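Local coordinates for protein ERPC (Borrelia burgdorferi, PDB 4BXM) that probably recruits the host complement regulator factor H to the surface of the Lyme disease spirochaete as an outer surface lipoprotein, at residues I26-K29 with W35-L38; L54-G59 with Y98-E103; F72-E75 with N81-K84; I116-K121 with Y127-G132. All coordinates share one frame; numbering follows the deposited sequence.

Contact 1 of 4, residues I26-K29 with W35-L38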
loop_
_atom_site.group_PDB
_atom_site.type_symbol
_atom_site.label_atom_id
_atom_site.label_comp_id
_atom_site.label_asym_id
_atom_site.label_seq_id
_atom_site.Cartn_x
_atom_site.Cartn_y
_atom_site.Cartn_z
ATOM N N ILE A 26 1.935 -5.519 5.718
ATOM C CA ILE A 26 1.119 -5.594 4.540
ATOM C C ILE A 26 1.191 -6.974 3.968
ATOM O O ILE A 26 2.249 -7.528 3.836
ATOM C CB ILE A 26 1.501 -4.595 3.481
ATOM C CG1 ILE A 26 0.518 -4.670 2.288
ATOM C CG2 ILE A 26 2.921 -4.774 3.013
ATOM C CD1 ILE A 26 0.694 -3.463 1.397
ATOM N N LYS A 27 0.035 -7.487 3.646
ATOM C CA LYS A 27 -0.070 -8.816 2.992
ATOM C C LYS A 27 -0.463 -8.696 1.532
ATOM O O LYS A 27 -1.258 -7.773 1.167
ATOM C CB LYS A 27 -1.175 -9.610 3.665
ATOM C CG LYS A 27 -0.903 -10.066 5.061
ATOM C CD LYS A 27 -2.227 -10.611 5.626
ATOM C CE LYS A 27 -2.186 -10.932 7.093
ATOM N NZ LYS A 27 -1.115 -11.929 7.367
ATOM N N ASN A 28 0.040 -9.587 0.704
ATOM C CA ASN A 28 -0.420 -9.699 -0.659
ATOM C C ASN A 28 -0.910 -11.060 -1.163
ATOM O O ASN A 28 -0.619 -12.098 -0.624
ATOM C CB ASN A 28 0.594 -9.159 -1.637
ATOM C CG ASN A 28 1.739 -10.079 -1.843
ATOM O OD1 ASN A 28 1.941 -10.965 -1.085
ATOM N ND2 ASN A 28 2.490 -9.856 -2.871
ATOM N N LYS A 29 -1.635 -10.993 -2.260
ATOM C CA LYS A 29 -2.197 -12.126 -2.903
ATOM C C LYS A 29 -1.887 -12.077 -4.374
ATOM O O LYS A 29 -2.023 -11.077 -5.034
ATOM C CB LYS A 29 -3.663 -12.066 -2.702
ATOM C CG LYS A 29 -4.411 -13.258 -3.172
ATOM C CD LYS A 29 -5.614 -13.427 -2.293
ATOM C CE LYS A 29 -6.681 -14.167 -3.015
ATOM N NZ LYS A 29 -7.795 -13.261 -3.199
ATOM N N TRP A 35 -3.051 -15.745 0.439
ATOM C CA TRP A 35 -2.656 -14.522 1.032
ATOM C C TRP A 35 -1.337 -14.856 1.715
ATOM O O TRP A 35 -1.247 -15.819 2.419
ATOM C CB TRP A 35 -3.680 -14.023 2.031
ATOM C CG TRP A 35 -4.825 -13.243 1.482
ATOM C CD1 TRP A 35 -6.084 -13.645 1.435
ATOM C CD2 TRP A 35 -4.823 -11.914 0.961
ATOM N NE1 TRP A 35 -6.875 -12.694 0.920
ATOM C CE2 TRP A 35 -6.127 -11.608 0.616
ATOM C CE3 TRP A 35 -3.839 -10.965 0.730
ATOM C CZ2 TRP A 35 -6.485 -10.425 0.056
ATOM C CZ3 TRP A 35 -4.197 -9.800 0.191
ATOM C CH2 TRP A 35 -5.513 -9.528 -0.145
ATOM N N ALA A 36 -0.314 -14.082 1.469
ATOM C CA ALA A 36 0.999 -14.227 2.140
ATOM C C ALA A 36 1.349 -12.913 2.853
ATOM O O ALA A 36 0.910 -11.833 2.408
ATOM C CB ALA A 36 2.069 -14.537 1.112
ATOM N N ASP A 37 2.123 -12.981 3.942
ATOM C CA ASP A 37 2.616 -11.774 4.605
ATOM C C ASP A 37 3.685 -11.263 3.639
ATOM O O ASP A 37 4.534 -12.057 3.238
ATOM C CB ASP A 37 3.303 -12.110 5.916
ATOM C CG ASP A 37 2.405 -12.778 6.875
ATOM O OD1 ASP A 37 1.209 -12.413 6.963
ATOM O OD2 ASP A 37 2.902 -13.694 7.562
ATOM N N LEU A 38 3.654 -9.996 3.220
ATOM C CA LEU A 38 4.720 -9.510 2.320
ATOM C C LEU A 38 5.854 -8.751 3.026
ATOM O O LEU A 38 7.052 -9.019 2.808
ATOM C CB LEU A 38 4.131 -8.675 1.186
ATOM C CG LEU A 38 5.153 -8.089 0.198
ATOM C CD1 LEU A 38 5.931 -9.176 -0.533
ATOM C CD2 LEU A 38 4.509 -7.101 -0.775
#
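Lys29 lays its aliphatic chain across the indole of Trp35, with CD over one face of the ring. CD stands 3.5 Å from the centroid of the five-membered ring and only 11° off its normal, a CH-pi contact, while CB of Lys29 sits 3.6 Å from CE3 on the benzo side. CG is anti to the backbone N (chi1 -173°), and a bend further along, at chi2, brings CD over the ring. At the ring edge, near its plane, the carbonyl O of Lys27 approaches CZ3. Lys27 and Asp37, a non-hydrogen-bonded pair, run side by side in the same direction and join NZ to OD1 in a salt bridge; the modelled distance is unusually short, so its exact geometry is doubtful. On the face opposite Lys29 and Trp35, Asn28 slants across Leu38, its ND2 4.0 Å from CD2 of Leu38.

These side chains ride on the antiparallel hairpin of strands 21-29 and 35-45. Asn28 and Ala36 form a hydrogen-bonded pair, with Ala36 N to Asn28 O at 2.9 Å and nearly straight (174°). Leu38 N gives a further bond to Ile26 O. Strand 142-148 lies next to strand 21-29, and its Ala146 and Glu144 touch the indole too. Backbone bonds thus fix the register, Lys29 contributes its methylenes to an aromatic face, and the Lys27-Asp37 ion pair probably adds an electrostatic tie.

Contact 2 of 4, residues L54-G59 with Y98-E103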
loop_
_atom_site.group_PDB
_atom_site.type_symbol
_atom_site.label_atom_id
_atom_site.label_comp_id
_atom_site.label_asym_id
_atom_site.label_seq_id
_atom_site.Cartn_x
_atom_site.Cartn_y
_atom_site.Cartn_z
ATOM N N LEU A 54 7.568 0.563 0.800
ATOM C CA LEU A 54 7.497 -0.818 1.122
ATOM C C LEU A 54 8.876 -1.356 1.420
ATOM O O LEU A 54 9.791 -1.118 0.668
ATOM C CB LEU A 54 6.890 -1.572 -0.055
ATOM C CG LEU A 54 6.754 -3.107 -0.071
ATOM C CD1 LEU A 54 5.662 -3.568 0.873
ATOM C CD2 LEU A 54 6.350 -3.579 -1.501
ATOM N N ASN A 55 8.974 -2.065 2.518
ATOM C CA ASN A 55 10.149 -2.747 3.001
ATOM C C ASN A 55 9.833 -4.220 2.997
ATOM O O ASN A 55 8.914 -4.649 3.619
ATOM C CB ASN A 55 10.454 -2.299 4.407
ATOM C CG ASN A 55 11.006 -0.916 4.460
ATOM O OD1 ASN A 55 11.582 -0.449 3.527
ATOM N ND2 ASN A 55 10.802 -0.262 5.532
ATOM N N VAL A 56 10.592 -4.981 2.253
ATOM C CA VAL A 56 10.327 -6.391 2.127
ATOM C C VAL A 56 11.574 -7.186 2.345
ATOM O O VAL A 56 12.523 -7.039 1.676
ATOM C CB VAL A 56 9.754 -6.758 0.765
ATOM C CG1 VAL A 56 9.534 -8.244 0.656
ATOM C CG2 VAL A 56 8.450 -6.059 0.545
ATOM N N GLY A 57 11.511 -8.065 3.305
ATOM C CA GLY A 57 12.565 -8.998 3.536
ATOM C C GLY A 57 13.701 -8.591 4.416
ATOM O O GLY A 57 13.870 -7.485 4.806
ATOM N N LYS A 58 14.481 -9.611 4.668
ATOM C CA LYS A 58 15.677 -9.670 5.462
ATOM C C LYS A 58 16.612 -8.513 5.423
ATOM O O LYS A 58 17.035 -8.104 4.365
ATOM C CB LYS A 58 16.463 -10.906 4.980
ATOM C CG LYS A 58 17.499 -10.716 3.852
ATOM C CD LYS A 58 16.941 -10.123 2.579
ATOM C CE LYS A 58 17.358 -10.933 1.383
ATOM N NZ LYS A 58 18.035 -10.097 0.362
ATOM N N GLY A 59 17.013 -8.046 6.590
ATOM C CA GLY A 59 18.215 -7.256 6.665
ATOM C C GLY A 59 19.478 -8.109 6.490
ATOM O O GLY A 59 19.425 -9.321 6.413
ATOM N N TYR A 98 4.166 2.542 -7.891
ATOM C CA TYR A 98 5.099 1.519 -8.360
ATOM C C TYR A 98 4.711 0.120 -7.980
ATOM O O TYR A 98 4.947 -0.838 -8.717
ATOM C CB TYR A 98 6.447 1.749 -7.756
ATOM C CG TYR A 98 7.050 2.992 -8.227
ATOM C CD1 TYR A 98 7.707 3.039 -9.443
ATOM C CD2 TYR A 98 6.964 4.172 -7.449
ATOM C CE1 TYR A 98 8.262 4.213 -9.902
ATOM C CE2 TYR A 98 7.493 5.338 -7.904
ATOM C CZ TYR A 98 8.167 5.338 -9.124
ATOM O OH TYR A 98 8.731 6.468 -9.566
ATOM N N GLY A 99 4.207 -0.064 -6.759
ATOM C CA GLY A 99 3.868 -1.385 -6.343
ATOM C C GLY A 99 5.114 -2.181 -6.053
ATOM O O GLY A 99 6.210 -1.604 -5.899
ATOM N N TYR A 100 4.951 -3.500 -5.970
ATOM C CA TYR A 100 6.119 -4.414 -5.724
ATOM C C TYR A 100 6.657 -5.040 -7.032
ATOM O O TYR A 100 6.107 -4.798 -8.133
ATOM C CB TYR A 100 5.733 -5.470 -4.630
ATOM C CG TYR A 100 6.852 -6.388 -4.141
ATOM C CD1 TYR A 100 8.025 -5.892 -3.649
ATOM C CD2 TYR A 100 6.718 -7.780 -4.227
ATOM C CE1 TYR A 100 9.086 -6.739 -3.262
ATOM C CE2 TYR A 100 7.753 -8.644 -3.838
ATOM C CZ TYR A 100 8.945 -8.123 -3.364
ATOM O OH TYR A 100 9.981 -8.957 -2.977
ATOM N N LYS A 101 7.743 -5.822 -6.934
ATOM C CA LYS A 101 8.607 -6.161 -8.099
ATOM C C LYS A 101 7.903 -6.970 -9.182
ATOM O O LYS A 101 8.319 -6.919 -10.319
ATOM C CB LYS A 101 9.905 -6.887 -7.649
ATOM C CG LYS A 101 9.647 -8.197 -6.880
ATOM C CD LYS A 101 10.866 -9.138 -6.801
ATOM C CE LYS A 101 10.584 -10.480 -6.091
ATOM N NZ LYS A 101 9.327 -11.201 -6.453
ATOM N N ASP A 102 6.833 -7.676 -8.838
ATOM C CA ASP A 102 6.065 -8.452 -9.808
ATOM C C ASP A 102 5.157 -7.601 -10.679
ATOM O O ASP A 102 4.556 -8.103 -11.616
ATOM C CB ASP A 102 5.088 -9.381 -9.060
ATOM C CG ASP A 102 5.781 -10.510 -8.356
ATOM O OD1 ASP A 102 6.889 -10.899 -8.806
ATOM O OD2 ASP A 102 5.171 -11.022 -7.387
ATOM N N GLU A 103 4.930 -6.348 -10.279
ATOM C CA GLU A 103 3.987 -5.503 -11.005
ATOM C C GLU A 103 4.655 -4.804 -12.158
ATOM O O GLU A 103 5.839 -4.357 -12.091
ATOM C CB GLU A 103 3.331 -4.484 -10.070
ATOM C CG GLU A 103 2.194 -5.103 -9.309
ATOM C CD GLU A 103 1.854 -4.313 -8.071
ATOM O OE1 GLU A 103 2.513 -4.602 -7.054
ATOM O OE2 GLU A 103 0.912 -3.437 -8.127
#
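Tyr100 leans onto Leu54 and Val56, and so packs a type I beta turn, Tyr100 to Glu103, against strand 50-56 of the antiparallel sheet. Tyr100 has the most surface buried here. With CG anti to the backbone N (chi1 -174°), its ring extends from the turn to the strand and passes both aliphatic side chains in succession. Leu54 meets the near end: its CD2 lies 3.6 Å from CD1 of Tyr100 and 3.7 Å from CB, the two side chains crossing at about a right angle. The methyl comes in obliquely to the ring.

Val56, two residues on along the same side of the strand, approaches from the opposite direction and takes the far end. Its two methyls divide the work, CG2 standing 3.9 Å from CE1 of Tyr100 while CG1 lies beside the phenol oxygen. No hydrogen bond crosses between the segments, so the contact is purely van der Waals. Leu38 of strand 35-45 and Tyr67 of strand 67-74 also pack on Tyr100, the latter edge-to-face, which places the ring in a small hydrophobic cluster on the sheet.

The turn that carries the ring is braced from within. Glu103 N bonds back to Tyr100 O at 2.9 Å, and the Glu103 carboxylate, which also accepts bonds from Tyr97, Tyr145 and the backbone of Asp133, reaches the start of the turn. There Tyr100 N donates to OE1 of Glu103 at 2.9 Å, approaching from 48° out of the carboxylate plane.

Contact 3 of 4, residues F72-E75 with N81-K84; sequences FSLE and NFIK
Phe82 on helix 79-88 drops its ring against Phe72 and Leu74, two inward-facing residues of strand 67-74, so that the helix packs on the antiparallel sheet through a small hydrophobic core. All three side chains are buried, and no hydrogen bond crosses between the segments. The backbones stay well apart, Leu74 CA and Phe82 CA being 8.5 Å from each other, and the side chains alone bridge the gap.

The aromatic part of the contact is between Phe72 and Phe82. CE1 of Phe82 comes to the edge of the Phe72 ring, near its plane, and lies 3.9 Å from CE1 of Phe72 and equally far from CZ. Relative to the Phe82 ring the same approach is oblique, and the two side chains slant past one another. CG of Phe72 sits between its backbone N and carbonyl carbon (chi1 63°), while Phe82 holds CG anti to the backbone N (chi1 173°); with these torsions the outer ends of the rings meet.

The aliphatic part belongs to Leu74, whose side chain crosses that of Phe82 at about a right angle. Its two methyls touch different parts of the phenylalanine, one near the root and one at the ring. Other members of the sheet share this core: Ile50 of strand 50-56 touches both Leu74 and Phe82, and Phe92 of strand 90-93 meets the Phe82 ring edge-to-face. On the leucine, CD1 lies 3.9 Å from CB of Phe82, and CD2 lies closer still, 3.6 Å from CD1 of Phe82.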
loop_
_atom_site.group_PDB
_atom_site.type_symbol
_atom_site.label_atom_id
_atom_site.label_comp_id
_atom_site.label_asym_id
_atom_site.label_seq_id
_atom_site.Cartn_x
_atom_site.Cartn_y
_atom_site.Cartn_z
ATOM N N PHE A 72 3.677 3.892 -3.294
ATOM C CA PHE A 72 2.913 4.918 -4.008
ATOM C C PHE A 72 2.928 6.214 -3.270
ATOM O O PHE A 72 3.237 6.246 -2.048
ATOM C CB PHE A 72 1.445 4.498 -4.273
ATOM C CG PHE A 72 0.568 4.250 -3.037
ATOM C CD1 PHE A 72 0.095 5.300 -2.259
ATOM C CD2 PHE A 72 0.130 2.993 -2.734
ATOM C CE1 PHE A 72 -0.665 5.051 -1.153
ATOM C CE2 PHE A 72 -0.707 2.726 -1.689
ATOM C CZ PHE A 72 -1.142 3.759 -0.905
ATOM N N SER A 73 2.477 7.259 -3.955
ATOM C CA SER A 73 2.332 8.521 -3.298
ATOM C C SER A 73 1.100 9.230 -3.794
ATOM O O SER A 73 0.542 8.897 -4.853
ATOM C CB SER A 73 3.659 9.341 -3.491
ATOM O OG SER A 73 3.705 9.652 -4.838
ATOM N N LEU A 74 0.666 10.242 -3.067
ATOM C CA LEU A 74 -0.533 10.997 -3.454
ATOM C C LEU A 74 -0.351 12.427 -2.970
ATOM O O LEU A 74 0.326 12.695 -1.975
ATOM C CB LEU A 74 -1.812 10.390 -2.802
ATOM C CG LEU A 74 -1.804 10.198 -1.267
ATOM C CD1 LEU A 74 -2.894 10.977 -0.564
ATOM C CD2 LEU A 74 -1.962 8.691 -0.990
ATOM N N GLU A 75 -1.045 13.327 -3.588
ATOM C CA GLU A 75 -0.890 14.709 -3.278
ATOM C C GLU A 75 -1.885 15.181 -2.220
ATOM O O GLU A 75 -2.868 14.474 -1.873
ATOM C CB GLU A 75 -0.961 15.504 -4.627
ATOM C CG GLU A 75 -2.361 15.815 -5.088
ATOM C CD GLU A 75 -2.387 16.739 -6.332
ATOM O OE1 GLU A 75 -1.865 16.303 -7.367
ATOM O OE2 GLU A 75 -2.895 17.897 -6.255
ATOM N N ASN A 81 -9.493 11.765 0.975
ATOM C CA ASN A 81 -9.945 10.538 0.367
ATOM C C ASN A 81 -9.086 9.372 0.885
ATOM O O ASN A 81 -9.573 8.274 1.151
ATOM C CB ASN A 81 -9.800 10.593 -1.204
ATOM C CG ASN A 81 -10.693 11.630 -1.873
ATOM O OD1 ASN A 81 -10.452 12.053 -3.012
ATOM N ND2 ASN A 81 -11.728 12.045 -1.186
ATOM N N PHE A 82 -7.791 9.550 0.953
ATOM C CA PHE A 82 -6.967 8.427 1.390
ATOM C C PHE A 82 -7.317 7.998 2.837
ATOM O O PHE A 82 -7.452 6.852 3.140
ATOM C CB PHE A 82 -5.509 8.827 1.298
ATOM C CG PHE A 82 -4.542 7.818 1.876
ATOM C CD1 PHE A 82 -4.109 6.750 1.113
ATOM C CD2 PHE A 82 -4.083 7.953 3.160
ATOM C CE1 PHE A 82 -3.249 5.832 1.638
ATOM C CE2 PHE A 82 -3.184 7.061 3.706
ATOM C CZ PHE A 82 -2.729 6.021 2.945
ATOM N N ILE A 83 -7.498 8.943 3.717
ATOM C CA ILE A 83 -7.840 8.643 5.138
ATOM C C ILE A 83 -9.158 7.900 5.193
ATOM O O ILE A 83 -9.209 6.879 5.788
ATOM C CB ILE A 83 -7.968 9.895 6.015
ATOM C CG1 ILE A 83 -6.654 10.693 6.075
ATOM C CG2 ILE A 83 -8.517 9.547 7.429
ATOM C CD1 ILE A 83 -5.472 9.882 6.409
ATOM N N LYS A 84 -10.192 8.450 4.542
ATOM C CA LYS A 84 -11.483 7.824 4.545
ATOM C C LYS A 84 -11.367 6.410 3.946
ATOM O O LYS A 84 -11.819 5.400 4.564
ATOM C CB LYS A 84 -12.514 8.673 3.801
ATOM C CG LYS A 84 -13.779 7.902 3.505
ATOM C CD LYS A 84 -14.790 8.739 2.739
ATOM C CE LYS A 84 -16.124 7.976 2.582
ATOM N NZ LYS A 84 -15.911 6.571 2.035
#

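Contact 4 of 4, residues I116-K121 with Y127-G132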
loop_
_atom_site.group_PDB
_atom_site.type_symbol
_atom_site.label_atom_id
_atom_site.label_comp_id
_atom_site.label_asym_id
_atom_site.label_seq_id
_atom_site.Cartn_x
_atom_site.Cartn_y
_atom_site.Cartn_z
ATOM N N ILE A 116 -8.930 1.604 -5.200
ATOM C CA ILE A 116 -10.223 1.316 -4.624
ATOM C C ILE A 116 -10.054 0.372 -3.441
ATOM O O ILE A 116 -9.442 -0.645 -3.572
ATOM C CB ILE A 116 -11.208 0.784 -5.679
ATOM C CG1 ILE A 116 -11.561 1.972 -6.624
ATOM C CG2 ILE A 116 -12.489 0.336 -5.004
ATOM C CD1 ILE A 116 -12.443 1.562 -7.786
ATOM N N THR A 117 -10.549 0.779 -2.270
ATOM C CA THR A 117 -10.385 -0.023 -1.047
ATOM C C THR A 117 -11.737 -0.556 -0.604
ATOM O O THR A 117 -12.771 0.011 -0.924
ATOM C CB THR A 117 -9.783 0.771 0.143
ATOM O OG1 THR A 117 -10.664 1.777 0.531
ATOM C CG2 THR A 117 -8.391 1.426 -0.198
ATOM N N LYS A 118 -11.688 -1.690 0.089
ATOM C CA LYS A 118 -12.845 -2.439 0.535
ATOM C C LYS A 118 -12.436 -2.979 1.932
ATOM O O LYS A 118 -11.302 -3.386 2.129
ATOM C CB LYS A 118 -13.125 -3.703 -0.362
ATOM C CG LYS A 118 -13.303 -3.493 -1.875
ATOM C CD LYS A 118 -13.629 -4.783 -2.599
ATOM C CE LYS A 118 -13.287 -4.707 -4.083
ATOM N NZ LYS A 118 -13.971 -5.764 -4.888
ATOM N N ILE A 119 -13.407 -3.085 2.844
ATOM C CA ILE A 119 -13.197 -3.781 4.135
ATOM C C ILE A 119 -13.631 -5.240 3.919
ATOM O O ILE A 119 -14.765 -5.505 3.516
ATOM C CB ILE A 119 -13.954 -3.062 5.283
ATOM C CG1 ILE A 119 -13.355 -1.665 5.490
ATOM C CG2 ILE A 119 -13.812 -3.845 6.591
ATOM C CD1 ILE A 119 -14.192 -0.732 6.325
ATOM N N GLU A 120 -12.698 -6.160 4.055
ATOM C CA GLU A 120 -12.989 -7.588 3.942
ATOM C C GLU A 120 -12.425 -8.372 5.131
ATOM O O GLU A 120 -11.427 -7.992 5.727
ATOM C CB GLU A 120 -12.427 -8.142 2.639
ATOM C CG GLU A 120 -13.059 -7.493 1.427
ATOM C CD GLU A 120 -12.746 -8.199 0.148
ATOM O OE1 GLU A 120 -13.474 -9.173 -0.180
ATOM O OE2 GLU A 120 -11.765 -7.766 -0.522
ATOM N N LYS A 121 -13.085 -9.468 5.449
ATOM C CA LYS A 121 -12.687 -10.395 6.524
ATOM C C LYS A 121 -11.749 -11.461 6.026
ATOM O O LYS A 121 -12.001 -12.057 5.004
ATOM C CB LYS A 121 -13.908 -11.084 7.054
ATOM C CG LYS A 121 -14.692 -10.274 8.058
ATOM C CD LYS A 121 -15.500 -11.178 8.999
ATOM C CE LYS A 121 -15.716 -10.558 10.376
ATOM N NZ LYS A 121 -16.278 -9.183 10.294
ATOM N N TYR A 127 -9.615 -6.691 7.264
ATOM C CA TYR A 127 -8.519 -6.045 6.549
ATOM C C TYR A 127 -9.051 -5.023 5.514
ATOM O O TYR A 127 -10.177 -5.136 5.023
ATOM C CB TYR A 127 -7.697 -7.069 5.852
ATOM C CG TYR A 127 -6.984 -8.002 6.752
ATOM C CD1 TYR A 127 -7.668 -9.010 7.420
ATOM C CD2 TYR A 127 -5.619 -7.918 6.909
ATOM C CE1 TYR A 127 -7.013 -9.906 8.240
ATOM C CE2 TYR A 127 -4.933 -8.799 7.732
ATOM C CZ TYR A 127 -5.650 -9.784 8.394
ATOM O OH TYR A 127 -4.951 -10.620 9.183
ATOM N N ILE A 128 -8.208 -4.038 5.188
ATOM C CA ILE A 128 -8.470 -3.126 4.078
ATOM C C ILE A 128 -7.838 -3.821 2.972
ATOM O O ILE A 128 -6.703 -4.300 3.142
ATOM C CB ILE A 128 -7.813 -1.753 4.273
ATOM C CG1 ILE A 128 -8.643 -0.887 5.235
ATOM C CG2 ILE A 128 -7.682 -0.970 2.963
ATOM C CD1 ILE A 128 -9.912 -0.297 4.646
ATOM N N THR A 129 -8.569 -4.003 1.854
ATOM C CA THR A 129 -7.922 -4.700 0.709
ATOM C C THR A 129 -7.934 -3.809 -0.457
ATOM O O THR A 129 -8.852 -3.011 -0.580
ATOM C CB THR A 129 -8.662 -5.950 0.207
ATOM O OG1 THR A 129 -9.997 -5.521 -0.112
ATOM C CG2 THR A 129 -8.641 -7.021 1.322
ATOM N N PHE A 130 -6.975 -3.989 -1.346
ATOM C CA PHE A 130 -7.072 -3.215 -2.588
ATOM C C PHE A 130 -6.316 -3.898 -3.674
ATOM O O PHE A 130 -5.326 -4.630 -3.440
ATOM C CB PHE A 130 -6.582 -1.725 -2.424
ATOM C CG PHE A 130 -5.163 -1.581 -1.903
ATOM C CD1 PHE A 130 -4.897 -1.689 -0.536
ATOM C CD2 PHE A 130 -4.102 -1.394 -2.743
ATOM C CE1 PHE A 130 -3.613 -1.554 -0.030
ATOM C CE2 PHE A 130 -2.781 -1.268 -2.242
ATOM C CZ PHE A 130 -2.538 -1.358 -0.885
ATOM N N LEU A 131 -6.721 -3.607 -4.908
ATOM C CA LEU A 131 -5.923 -4.052 -6.023
ATOM C C LEU A 131 -4.764 -3.077 -6.426
ATOM O O LEU A 131 -4.898 -1.841 -6.390
ATOM C CB LEU A 131 -6.846 -4.236 -7.244
ATOM C CG LEU A 131 -8.012 -5.226 -7.268
ATOM C CD1 LEU A 131 -8.807 -5.044 -8.595
ATOM C CD2 LEU A 131 -7.620 -6.698 -7.153
ATOM N N GLY A 132 -3.628 -3.665 -6.790
ATOM C CA GLY A 132 -2.556 -2.970 -7.409
ATOM C C GLY A 132 -2.621 -3.059 -8.918
ATOM O O GLY A 132 -3.675 -2.941 -9.512
#
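The Tyr127 ring has Glu120 O at its edge, near the ring plane; across the hairpin the tyrosine's CB is 3.8 Å from that oxygen. Its backbone pairs with the same residue, Tyr127 N giving Glu120 O a bond of 2.7 Å and Glu120 N answering to Tyr127 O. The Phe130 ring meets that of Tyr145 on strand 142-148, the planes at about 25°; toward residues 116-121 its CB makes the approach, 3.3 Å from Ile116 O.

The Glu120 carboxylate is a third flat group. Thr129 OG1 donates to OE2 at 2.9 Å, on the anti lone pair, and the two side chains cross at about a right angle. The threonine hydroxyl lies between its backbone N and carbonyl carbon (chi1 56°), turned to this acceptor. Thr129 also forms a hydrogen-bonded pair with Lys118, its N bonding to Lys118 O at 2.8 Å. On the reverse face, CG1 of Ile119 meets CD1 of Ile128 at 3.8 Å, and Thr117 packs on CG2 of Ile128.

This antiparallel hairpin of strands 114-122 and 125-134 lies between strands 90-93 and 142-148 in the sheet, with helix 149-156 packed against Ile119 and Ile128 through Leu149.

Overall arrangement
From the N terminus, contact 1 comes first, closing the short loop between strands 21-29 and 35-45. Contact 2 then joins strand 50-56 to the turn before helix 104-108; its two segments lie 39 residues apart at their nearest ends. Within that long excursion sits contact 3, which folds helix 79-88 back onto strand 67-74. Contact 4, the hairpin of strands 114-122 and 125-134, follows in series; no contacts cross. All reach one antiparallel sheet. Contacts 1, 2 and 4 touch one another: Leu38 packs on Leu54 and Val56, Lys27 and Trp35 reach Tyr127 and Thr129, and Glu103 packs on Gly132. Contact 3 touches none of them and lies about 21 Å from contact 1, centre to centre, across the chain's middle.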